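Local coordinates for leucyl-trna synthetase (Plasmodium falciparum, PDB 5FOC), which attaches leucine to its tRNA at the expense of ATP, and is represented here by its editing domain, which probably deacylates mischarged tRNA, at residues E315-S318 / V323-Q326; D265-E270 / Y310-E315. The protein carries 2 engineered substitutions. All blocks are in the same frame, centred on the assembly; numbering follows the deposited sequence. Where two conformers were deposited one is given.

Coming from the N terminus, the chain first supplies helix 263-274, whose residues 265-270 wait some forty residues for their partner. Contact 2 closes that long excursion when helix 307-314 brings 310-315 across it. The helix ends just before E315, which both contacts share, and there contact 1 begins; it closes a much tighter loop, as 315-318 is met by 323-326 at the entry to helix 325-339. The two closures thus follow one another along the chain, neither nested nor crossed, and their centres lie about 8 Å apart. Y312 O and V317 N probably hydrogen-bond between them, and L325 packs on A267, so three helices of the editing domain are tied together.

Contact 1: residues E315-S318 / V323-Q326; sequences EKVS and VKLQ
K324 reaches across to the turn formed by E315, K316 and V317. Its CB points toward that turn, and CG lies between the backbone N and the carbonyl carbon (chi1 83°), starting a nearly extended chain that runs on to the V317 backbone. K324 CD passes 3.7 Å from E315 O. Further out, K324 CE lies 3.3 Å from V317 CA, while V317 CG2 comes to 3.9 Å of K324 CE, the two side chains crossing obliquely. A bend at the last torsion then brings K324 NZ to K316 O in a hydrogen bond whose modelled length, 2.5 Å, is too short to be taken literally. The carbonyls K324 meets are those of the turn that closes helix 307-314, a Schellman motif in which K316 has a positive phi of 60°. Because backbone carbonyls gather at a helix C-terminal end, a lysine suits this place, and its charge would probably be steadied there. D322 supplies a second partner, its OD2 forming a salt bridge with NZ and also accepting from S318 N. V317 is the apolar residue the motif places next: its N probably bonds back to Y312 O, and its side chain touches Y312. V317 and L325 are apolar neighbours crossing at about a right angle, though the modelled position of L325 is doubtful; I328 of helix 325-339 also packs on V317, and a branched aliphatic fits this buried spot.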
loop_
_atom_site.group_PDB
_atom_site.type_symbol
_atom_site.label_atom_id
_atom_site.label_comp_id
_atom_site.label_asym_id
_atom_site.label_seq_id
_atom_site.Cartn_x
_atom_site.Cartn_y
_atom_site.Cartn_z
ATOM N N GLU A 315 -26.266 -3.468 6.334
ATOM C CA GLU A 315 -26.633 -3.336 4.894
ATOM C C GLU A 315 -26.616 -4.663 4.121
ATOM O O GLU A 315 -26.852 -4.688 2.897
ATOM C CB GLU A 315 -25.780 -2.300 4.160
ATOM C CG GLU A 315 -25.618 -0.940 4.822
ATOM C CD GLU A 315 -26.904 -0.184 5.066
ATOM O OE1 GLU A 315 -27.877 -0.357 4.302
ATOM O OE2 GLU A 315 -26.924 0.619 6.032
ATOM N N LYS A 316 -26.362 -5.754 4.842
ATOM C CA LYS A 316 -26.407 -7.119 4.318
ATOM C C LYS A 316 -25.428 -7.366 3.179
ATOM O O LYS A 316 -25.748 -8.059 2.207
ATOM C CB LYS A 316 -27.847 -7.501 3.915
ATOM C CG LYS A 316 -28.834 -7.370 5.048
ATOM C CD LYS A 316 -28.673 -8.503 6.038
ATOM C CE LYS A 316 -29.355 -8.138 7.335
ATOM N NZ LYS A 316 -29.726 -9.365 8.075
ATOM N N VAL A 317 -24.224 -6.821 3.312
ATOM C CA VAL A 317 -23.188 -6.965 2.292
ATOM C C VAL A 317 -22.855 -8.429 2.098
ATOM O O VAL A 317 -22.546 -9.136 3.067
ATOM C CB VAL A 317 -21.894 -6.229 2.670
ATOM C CG1 VAL A 317 -20.776 -6.616 1.700
ATOM C CG2 VAL A 317 -22.138 -4.718 2.758
ATOM N N SER A 318 -22.875 -8.875 0.849
ATOM C CA SER A 318 -22.749 -10.300 0.535
ATOM C C SER A 318 -21.337 -10.777 0.292
ATOM O O SER A 318 -21.075 -11.951 0.480
ATOM C CB SER A 318 -23.637 -10.651 -0.650
ATOM O OG SER A 318 -24.969 -10.402 -0.255
ATOM N N VAL A 323 -22.036 -5.031 -5.416
ATOM C CA VAL A 323 -22.225 -3.734 -6.090
ATOM C C VAL A 323 -22.660 -2.604 -5.170
ATOM O O VAL A 323 -22.467 -1.424 -5.503
ATOM C CB VAL A 323 -23.241 -3.828 -7.263
ATOM C CG1 VAL A 323 -22.737 -4.771 -8.335
ATOM C CG2 VAL A 323 -24.659 -4.166 -6.788
ATOM N N LYS A 324 -23.290 -2.937 -4.052
ATOM C CA LYS A 324 -23.769 -1.911 -3.151
ATOM C C LYS A 324 -22.654 -1.335 -2.275
ATOM O O LYS A 324 -22.840 -0.283 -1.666
ATOM C CB LYS A 324 -24.975 -2.412 -2.338
ATOM C CG LYS A 324 -24.609 -3.211 -1.112
ATOM C CD LYS A 324 -25.747 -4.076 -0.560
ATOM C CE LYS A 324 -25.186 -5.149 0.375
ATOM N NZ LYS A 324 -25.904 -6.468 0.308
ATOM N N LEU A 325 -21.490 -2.007 -2.204
ATOM C CA LEU A 325 -20.397 -1.528 -1.340
ATOM C C LEU A 325 -19.913 -0.156 -1.640
ATOM O O LEU A 325 -19.624 0.600 -0.722
ATOM C CB LEU A 325 -19.162 -2.463 -1.355
ATOM C CG LEU A 325 -19.062 -3.330 -0.143
ATOM C CD1 LEU A 325 -20.405 -3.885 0.192
ATOM C CD2 LEU A 325 -18.080 -4.446 -0.444
ATOM N N GLN A 326 -19.825 0.193 -2.925
ATOM C CA GLN A 326 -19.306 1.513 -3.283
ATOM C C GLN A 326 -20.103 2.618 -2.587
ATOM O O GLN A 326 -19.490 3.510 -1.984
ATOM C CB GLN A 326 -19.258 1.725 -4.809
ATOM C CG GLN A 326 -18.442 2.955 -5.247
ATOM C CD GLN A 326 -17.046 3.060 -4.592
ATOM O OE1 GLN A 326 -16.351 2.041 -4.367
ATOM N NE2 GLN A 326 -16.644 4.279 -4.257
#

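Contact 2: residues D265-E270 / Y310-E315; sequences DYACLE and YYYEKE
Y266 sends its ring toward Y312 and meets it obliquely, the two planes inclined at 59°. Y266 CD2 stands 3.6 Å above the plane of the Y312 ring, displaced toward the rim. Next to it, Y266 CE2 comes within 3.5 Å of Y312 CD2. Each tyrosine has CG anti to the backbone N (chi1 -179° for Y312), a setting that carries the Y312 ring across the gap to the other helix. One residue on, A267 needs only its methyl: A267 CB touches Y312 CE1 at 3.7 Å, and so small a side chain lets the ring lie close to the helix backbone. A267 O is also the acceptor for a water at 2.8 Å. The same water hydrogen-bonds Y312 OH at 2.7 Å, so the phenol keeps a polar partner while its ring packs on carbon. A turn later, E270 contributes the aliphatic part of its chain, with E270 CG 3.6 Å from Y312 OH; its bent chain crosses the tyrosine at about a right angle. Y312 thus spans Y266, A267 and E270, its flat ring suited to the carbon surface of the first two and its hydroxyl reaching the end near E270, where the water binds it. The axes of segments 265-270 and 310-314 approach to 10.0 Å, inclined at 74°. Beyond them, A267 also rests on L325 of helix 325-339, whereas D265, C268 and L269 turn to strand 138-141, placing helix 263-274 between the main sheet and the two later helices.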
loop_
_atom_site.group_PDB
_atom_site.type_symbol
_atom_site.label_atom_id
_atom_site.label_comp_id
_atom_site.label_asym_id
_atom_site.label_seq_id
_atom_site.Cartn_x
_atom_site.Cartn_y
_atom_site.Cartn_z
ATOM N N ASP A 265 -12.984 -3.051 3.540
ATOM C CA ASP A 265 -11.816 -3.781 4.115
ATOM C C ASP A 265 -12.326 -4.941 4.913
ATOM O O ASP A 265 -11.843 -6.069 4.761
ATOM C CB ASP A 265 -10.996 -2.857 5.021
ATOM C CG ASP A 265 -10.291 -1.734 4.241
ATOM O OD1 ASP A 265 -10.436 -1.713 2.971
ATOM O OD2 ASP A 265 -9.628 -0.875 4.849
ATOM N N TYR A 266 -13.316 -4.685 5.757
ATOM C CA TYR A 266 -13.952 -5.744 6.534
ATOM C C TYR A 266 -14.450 -6.874 5.639
ATOM O O TYR A 266 -14.241 -8.082 5.917
ATOM C CB TYR A 266 -15.118 -5.199 7.361
ATOM C CG TYR A 266 -15.663 -6.240 8.281
ATOM C CD1 TYR A 266 -15.093 -6.419 9.532
ATOM C CD2 TYR A 266 -16.676 -7.108 7.890
ATOM C CE1 TYR A 266 -15.540 -7.444 10.386
ATOM C CE2 TYR A 266 -17.123 -8.133 8.732
ATOM C CZ TYR A 266 -16.555 -8.292 9.986
ATOM O OH TYR A 266 -16.979 -9.286 10.840
ATOM N N ALA A 267 -15.174 -6.484 4.579
ATOM C CA ALA A 267 -15.765 -7.434 3.648
ATOM C C ALA A 267 -14.726 -8.344 3.013
ATOM O O ALA A 267 -14.937 -9.557 2.905
ATOM C CB ALA A 267 -16.520 -6.703 2.553
ATOM N N CYS A 268 -13.624 -7.756 2.594
ATOM C CA CYS A 268 -12.584 -8.484 1.865
ATOM C C CYS A 268 -11.871 -9.474 2.821
ATOM O O CYS A 268 -11.648 -10.656 2.476
ATOM C CB CYS A 268 -11.589 -7.526 1.247
ATOM S SG CYS A 268 -10.275 -8.300 0.320
ATOM N N LEU A 269 -11.538 -8.966 3.999
ATOM C CA LEU A 269 -10.910 -9.814 5.011
ATOM C C LEU A 269 -11.840 -10.971 5.403
ATOM O O LEU A 269 -11.384 -12.130 5.500
ATOM C CB LEU A 269 -10.441 -8.975 6.211
ATOM C CG LEU A 269 -9.762 -9.759 7.358
ATOM C CD1 LEU A 269 -8.571 -10.612 6.872
ATOM C CD2 LEU A 269 -9.362 -8.769 8.460
ATOM N N GLU A 270 -13.122 -10.699 5.584
ATOM C CA GLU A 270 -14.120 -11.722 5.878
ATOM C C GLU A 270 -14.232 -12.787 4.770
ATOM O O GLU A 270 -14.349 -13.950 5.076
ATOM C CB GLU A 270 -15.472 -11.068 6.186
ATOM C CG GLU A 270 -16.640 -12.011 6.427
ATOM C CD GLU A 270 -16.644 -12.720 7.771
ATOM O OE1 GLU A 270 -15.680 -12.595 8.562
ATOM O OE2 GLU A 270 -17.648 -13.427 8.030
ATOM N N TYR A 310 -20.259 -3.110 11.549
ATOM C CA TYR A 310 -21.651 -2.673 11.785
ATOM C C TYR A 310 -22.408 -2.439 10.455
ATOM O O TYR A 310 -23.508 -2.931 10.305
ATOM C CB TYR A 310 -21.704 -1.409 12.652
ATOM C CG TYR A 310 -23.105 -0.948 12.939
ATOM C CD1 TYR A 310 -23.814 -1.429 14.037
ATOM C CD2 TYR A 310 -23.738 -0.018 12.100
ATOM C CE1 TYR A 310 -25.122 -1.016 14.290
ATOM C CE2 TYR A 310 -25.026 0.409 12.353
ATOM C CZ TYR A 310 -25.713 -0.098 13.443
ATOM O OH TYR A 310 -26.993 0.351 13.679
ATOM N N TYR A 311 -21.807 -1.712 9.511
ATOM C CA TYR A 311 -22.462 -1.460 8.192
ATOM C C TYR A 311 -22.433 -2.655 7.233
ATOM O O TYR A 311 -23.359 -2.822 6.436
ATOM C CB TYR A 311 -21.957 -0.169 7.540
ATOM C CG TYR A 311 -22.507 1.009 8.300
ATOM C CD1 TYR A 311 -23.847 1.439 8.112
ATOM C CD2 TYR A 311 -21.760 1.646 9.283
ATOM C CE1 TYR A 311 -24.383 2.502 8.852
ATOM C CE2 TYR A 311 -22.284 2.739 10.006
ATOM C CZ TYR A 311 -23.600 3.150 9.807
ATOM O OH TYR A 311 -24.120 4.220 10.539
ATOM N N TYR A 312 -21.385 -3.488 7.319
ATOM C CA TYR A 312 -21.370 -4.769 6.623
ATOM C C TYR A 312 -22.633 -5.570 6.961
ATOM O O TYR A 312 -23.353 -6.026 6.074
ATOM C CB TYR A 312 -20.132 -5.548 7.030
ATOM C CG TYR A 312 -19.956 -6.880 6.374
ATOM C CD1 TYR A 312 -19.473 -6.980 5.063
ATOM C CD2 TYR A 312 -20.251 -8.061 7.073
ATOM C CE1 TYR A 312 -19.291 -8.209 4.454
ATOM C CE2 TYR A 312 -20.075 -9.306 6.470
ATOM C CZ TYR A 312 -19.585 -9.372 5.167
ATOM O OH TYR A 312 -19.402 -10.573 4.575
ATOM N N GLU A 313 -22.909 -5.693 8.252
ATOM C CA GLU A 313 -24.042 -6.491 8.746
ATOM C C GLU A 313 -25.396 -5.850 8.507
ATOM O O GLU A 313 -26.322 -6.525 8.055
ATOM C CB GLU A 313 -23.889 -6.762 10.236
ATOM C CG GLU A 313 -22.709 -7.668 10.571
ATOM C CD GLU A 313 -22.522 -7.822 12.061
ATOM O OE1 GLU A 313 -23.027 -6.935 12.802
ATOM O OE2 GLU A 313 -21.874 -8.819 12.501
ATOM N N LYS A 314 -25.508 -4.560 8.828
ATOM C CA LYS A 314 -26.774 -3.842 8.714
ATOM C C LYS A 314 -27.203 -3.728 7.259
ATOM O O LYS A 314 -28.385 -3.893 6.983
ATOM C CB LYS A 314 -26.680 -2.453 9.338
ATOM C CG LYS A 314 -27.977 -1.667 9.374
ATOM C CD LYS A 314 -27.698 -0.264 9.867
ATOM C CE LYS A 314 -28.945 0.590 9.901
ATOM N NZ LYS A 314 -28.657 1.836 10.659
ATOM N N GLU A 315 -26.266 -3.468 6.334
ATOM C CA GLU A 315 -26.633 -3.336 4.894
ATOM C C GLU A 315 -26.616 -4.663 4.121
ATOM O O GLU A 315 -26.852 -4.688 2.897
ATOM C CB GLU A 315 -25.780 -2.300 4.160
ATOM C CG GLU A 315 -25.618 -0.940 4.822
ATOM C CD GLU A 315 -26.904 -0.184 5.066
ATOM O OE1 GLU A 315 -27.877 -0.357 4.302
ATOM O OE2 GLU A 315 -26.924 0.619 6.032
HETATM O O HOH W 1 -17.558 -10.426 2.675
#